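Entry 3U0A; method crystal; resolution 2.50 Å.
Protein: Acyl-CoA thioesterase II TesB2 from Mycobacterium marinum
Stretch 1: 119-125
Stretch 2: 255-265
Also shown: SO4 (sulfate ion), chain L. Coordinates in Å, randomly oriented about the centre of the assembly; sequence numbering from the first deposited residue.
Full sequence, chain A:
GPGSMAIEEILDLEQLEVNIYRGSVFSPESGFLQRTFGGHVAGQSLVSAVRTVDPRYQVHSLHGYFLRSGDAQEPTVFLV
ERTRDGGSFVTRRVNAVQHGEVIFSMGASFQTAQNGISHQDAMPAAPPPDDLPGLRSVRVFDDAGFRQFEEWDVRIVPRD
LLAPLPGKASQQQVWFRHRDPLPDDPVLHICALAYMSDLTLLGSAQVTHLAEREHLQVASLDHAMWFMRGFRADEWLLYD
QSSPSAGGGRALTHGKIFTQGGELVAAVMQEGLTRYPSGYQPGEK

Stretch 1 (119-125) HQDAMPA
Stretch 2 255-265: GKIFTQGGELV

A short extended segment can be fastened to a β-hairpin by one well-aimed polar side chain and one aromatic ring, and the thioesterase TesB2 provides a worked example. The strand that includes Gly255 to Phe258 and begins earlier in the chain has extended backbone angles (Phe258 at phi/psi -118/152); the chain then reverses through a type I turn from Thr259 to Gly262, and returns as a strand at Leu264. Backbone hydrogen bonds run from Val265 N to Ile257 O (2.9 Å) and from Thr259 N to Glu263 O (2.9 Å), and Gly262 N to Thr259 O (3.0 Å) closes the turn; Glu263 N also donates to the side-chain oxygen Thr259 OG1 (3.2 Å). Gly262 adopts 95/11, angles at which a CB would jam against the preceding carbonyl oxygen, so glycine suits the place.

Against this hairpin lies 119-125, a strand at His119 and Gln120 (-158/156) that continues as an extended loop, with phi between -58° and -73° and psi between 114° and 153° from Asp121 to Ala125. The register sets the CA of Gln120 6.7 Å from the CA of Leu264, and the CA of Met123 5.2 Å from the CA of Gly262; the segment therefore advances as the returning chain recedes.

The polar link is a single hydrogen bond. Gln120 points toward the hairpin with chi1 p (78°), chi2 t and chi3 -97°, which lets OE1 accept from Leu264 N at 2.7 Å and 165°. An amide side chain thus meets a backbone NH, and no backbone-to-backbone hydrogen bond joins the stretches. Leu264, chi1 t and chi2 p, is buried and also points toward the segment, its CD2 4.3 Å from Asp121 N.

Apolar packing centres on buried Phe258 (chi1 m, chi2 -100°). Met123 CA sits over one face, 4.1 Å from the ring centroid and 24° off the normal, a CH-π contact; Asp121 O approaches the edge, 3.9 Å from Phe258 CE1. Pro124 CD packs obliquely at 3.7 Å from Phe258 CE2. Met123, t at all three chi angles, stretches along the turn, placing SD 3.6 Å from Gly262 CA and CE 3.7 Å from Thr259 O. Its length and flexibility suit this path. Together the stretches bury 447 Å².

Charge contributes more loosely. Asp121 (chi1 m) places OD2 4.4 Å from Lys256 NZ, opposite charges beyond salt-bridge range. Lys256, with chi angles m, t, t, p, instead makes a weak hydrogen bond from NZ to sulfate O1 at 3.3 Å.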

# COMPACT_ATOMS: atom_id res chain seq x y z
N HIS A 119 7.73 18.16 -3.32
CA HIS A 119 6.48 18.56 -3.98
C HIS A 119 5.32 17.90 -3.29
O HIS A 119 5.51 16.94 -2.52
CB HIS A 119 6.48 18.21 -5.48
CG HIS A 119 6.64 16.74 -5.77
ND1 HIS A 119 7.80 16.19 -6.10
CD2 HIS A 119 5.72 15.73 -5.79
CE1 HIS A 119 7.63 14.89 -6.31
NE2 HIS A 119 6.35 14.62 -6.12
N GLN A 120 4.11 18.42 -3.56
CA GLN A 120 2.87 17.76 -3.10
C GLN A 120 1.67 18.18 -3.94
O GLN A 120 1.69 19.23 -4.56
CB GLN A 120 2.59 18.04 -1.62
CG GLN A 120 2.01 19.42 -1.33
CD GLN A 120 1.97 19.75 0.16
OE1 GLN A 120 0.92 19.57 0.81
NE2 GLN A 120 3.10 20.24 0.71
N ASP A 121 0.64 17.34 -3.98
CA ASP A 121 -0.58 17.67 -4.70
C ASP A 121 -1.30 18.76 -3.90
O ASP A 121 -1.16 18.85 -2.68
CB ASP A 121 -1.52 16.44 -4.86
CG ASP A 121 -1.00 15.42 -5.87
OD1 ASP A 121 -0.03 15.72 -6.59
OD2 ASP A 121 -1.56 14.31 -5.93
N ALA A 122 -2.07 19.57 -4.59
CA ALA A 122 -2.82 20.63 -3.94
C ALA A 122 -3.98 20.00 -3.17
O ALA A 122 -4.56 18.98 -3.57
CB ALA A 122 -3.33 21.64 -4.96
N MET A 123 -4.30 20.62 -2.05
CA MET A 123 -5.49 20.27 -1.34
C MET A 123 -6.72 20.44 -2.25
O MET A 123 -6.88 21.49 -2.83
CB MET A 123 -5.64 21.16 -0.12
CG MET A 123 -6.60 20.55 0.89
SD MET A 123 -6.87 21.66 2.23
CE MET A 123 -8.11 20.83 3.24
N PRO A 124 -7.59 19.43 -2.33
CA PRO A 124 -8.82 19.58 -3.09
C PRO A 124 -9.74 20.62 -2.47
O PRO A 124 -9.67 20.89 -1.26
CB PRO A 124 -9.47 18.20 -3.02
CG PRO A 124 -8.99 17.67 -1.73
CD PRO A 124 -7.57 18.16 -1.60
N ALA A 125 -10.56 21.22 -3.33
CA ALA A 125 -11.60 22.11 -2.89
C ALA A 125 -12.55 21.31 -2.01
O ALA A 125 -13.19 20.36 -2.47
CB ALA A 125 -12.34 22.71 -4.08
N GLY A 255 -6.88 6.93 0.21
CA GLY A 255 -7.03 8.31 0.58
C GLY A 255 -5.79 9.08 0.92
O GLY A 255 -4.74 8.50 1.13
N LYS A 256 -5.96 10.41 0.98
CA LYS A 256 -4.91 11.35 1.37
C LYS A 256 -5.44 12.25 2.46
O LYS A 256 -6.59 12.61 2.48
CB LYS A 256 -4.50 12.22 0.19
CG LYS A 256 -4.45 11.50 -1.13
CD LYS A 256 -3.42 12.13 -2.04
CE LYS A 256 -3.26 11.32 -3.33
NZ LYS A 256 -4.42 11.45 -4.26
N ILE A 257 -4.58 12.62 3.38
CA ILE A 257 -5.00 13.39 4.52
C ILE A 257 -4.25 14.71 4.53
O ILE A 257 -3.03 14.74 4.42
CB ILE A 257 -4.79 12.58 5.81
CG1 ILE A 257 -5.83 11.49 5.89
CG2 ILE A 257 -4.95 13.45 7.03
CD1 ILE A 257 -5.27 10.14 6.19
N PHE A 258 -5.00 15.80 4.61
CA PHE A 258 -4.42 17.13 4.63
C PHE A 258 -4.77 17.83 5.94
O PHE A 258 -5.80 17.56 6.55
CB PHE A 258 -4.97 17.97 3.53
CG PHE A 258 -4.71 17.45 2.19
CD1 PHE A 258 -3.68 17.96 1.43
CD2 PHE A 258 -5.53 16.51 1.62
CE1 PHE A 258 -3.45 17.51 0.15
CE2 PHE A 258 -5.31 16.05 0.35
CZ PHE A 258 -4.27 16.55 -0.40
N THR A 259 -3.89 18.74 6.34
CA THR A 259 -4.22 19.69 7.40
C THR A 259 -5.12 20.76 6.79
O THR A 259 -5.27 20.82 5.55
CB THR A 259 -2.96 20.38 7.98
OG1 THR A 259 -2.43 21.29 7.01
CG2 THR A 259 -1.89 19.35 8.34
N GLN A 260 -5.68 21.61 7.64
CA GLN A 260 -6.54 22.66 7.14
C GLN A 260 -5.75 23.71 6.33
O GLN A 260 -6.27 24.28 5.38
CB GLN A 260 -7.27 23.30 8.29
CG GLN A 260 -8.67 23.74 7.90
CD GLN A 260 -9.41 24.38 9.06
OE1 GLN A 260 -8.85 24.54 10.16
NE2 GLN A 260 -10.67 24.74 8.84
N GLY A 261 -4.49 23.93 6.68
CA GLY A 261 -3.64 24.81 5.88
C GLY A 261 -3.14 24.18 4.57
O GLY A 261 -2.36 24.79 3.84
N GLY A 262 -3.57 22.95 4.29
CA GLY A 262 -3.39 22.37 2.95
C GLY A 262 -2.17 21.50 2.80
O GLY A 262 -1.83 21.14 1.70
N GLU A 263 -1.50 21.17 3.90
CA GLU A 263 -0.36 20.29 3.86
C GLU A 263 -0.81 18.84 3.75
O GLU A 263 -1.59 18.38 4.57
CB GLU A 263 0.48 20.42 5.12
CG GLU A 263 1.10 21.79 5.36
CD GLU A 263 2.30 22.11 4.45
OE1 GLU A 263 3.27 21.29 4.39
OE2 GLU A 263 2.29 23.21 3.81
N LEU A 264 -0.27 18.13 2.76
CA LEU A 264 -0.50 16.70 2.60
C LEU A 264 0.42 15.97 3.58
O LEU A 264 1.63 16.11 3.49
CB LEU A 264 -0.22 16.27 1.14
CG LEU A 264 -0.17 14.78 0.83
CD1 LEU A 264 -1.48 14.10 1.16
CD2 LEU A 264 0.14 14.64 -0.64
N VAL A 265 -0.17 15.21 4.50
CA VAL A 265 0.56 14.66 5.63
C VAL A 265 0.57 13.15 5.68
O VAL A 265 1.48 12.61 6.30
CB VAL A 265 0.01 15.22 6.96
CG1 VAL A 265 0.07 16.74 6.96
CG2 VAL A 265 -1.43 14.77 7.20
S SO4 L . -5.68 9.47 -7.43
O1 SO4 L . -4.66 8.96 -6.46
O2 SO4 L . -5.93 8.44 -8.53
O3 SO4 L . -6.91 9.82 -6.65
O4 SO4 L . -5.09 10.70 -8.08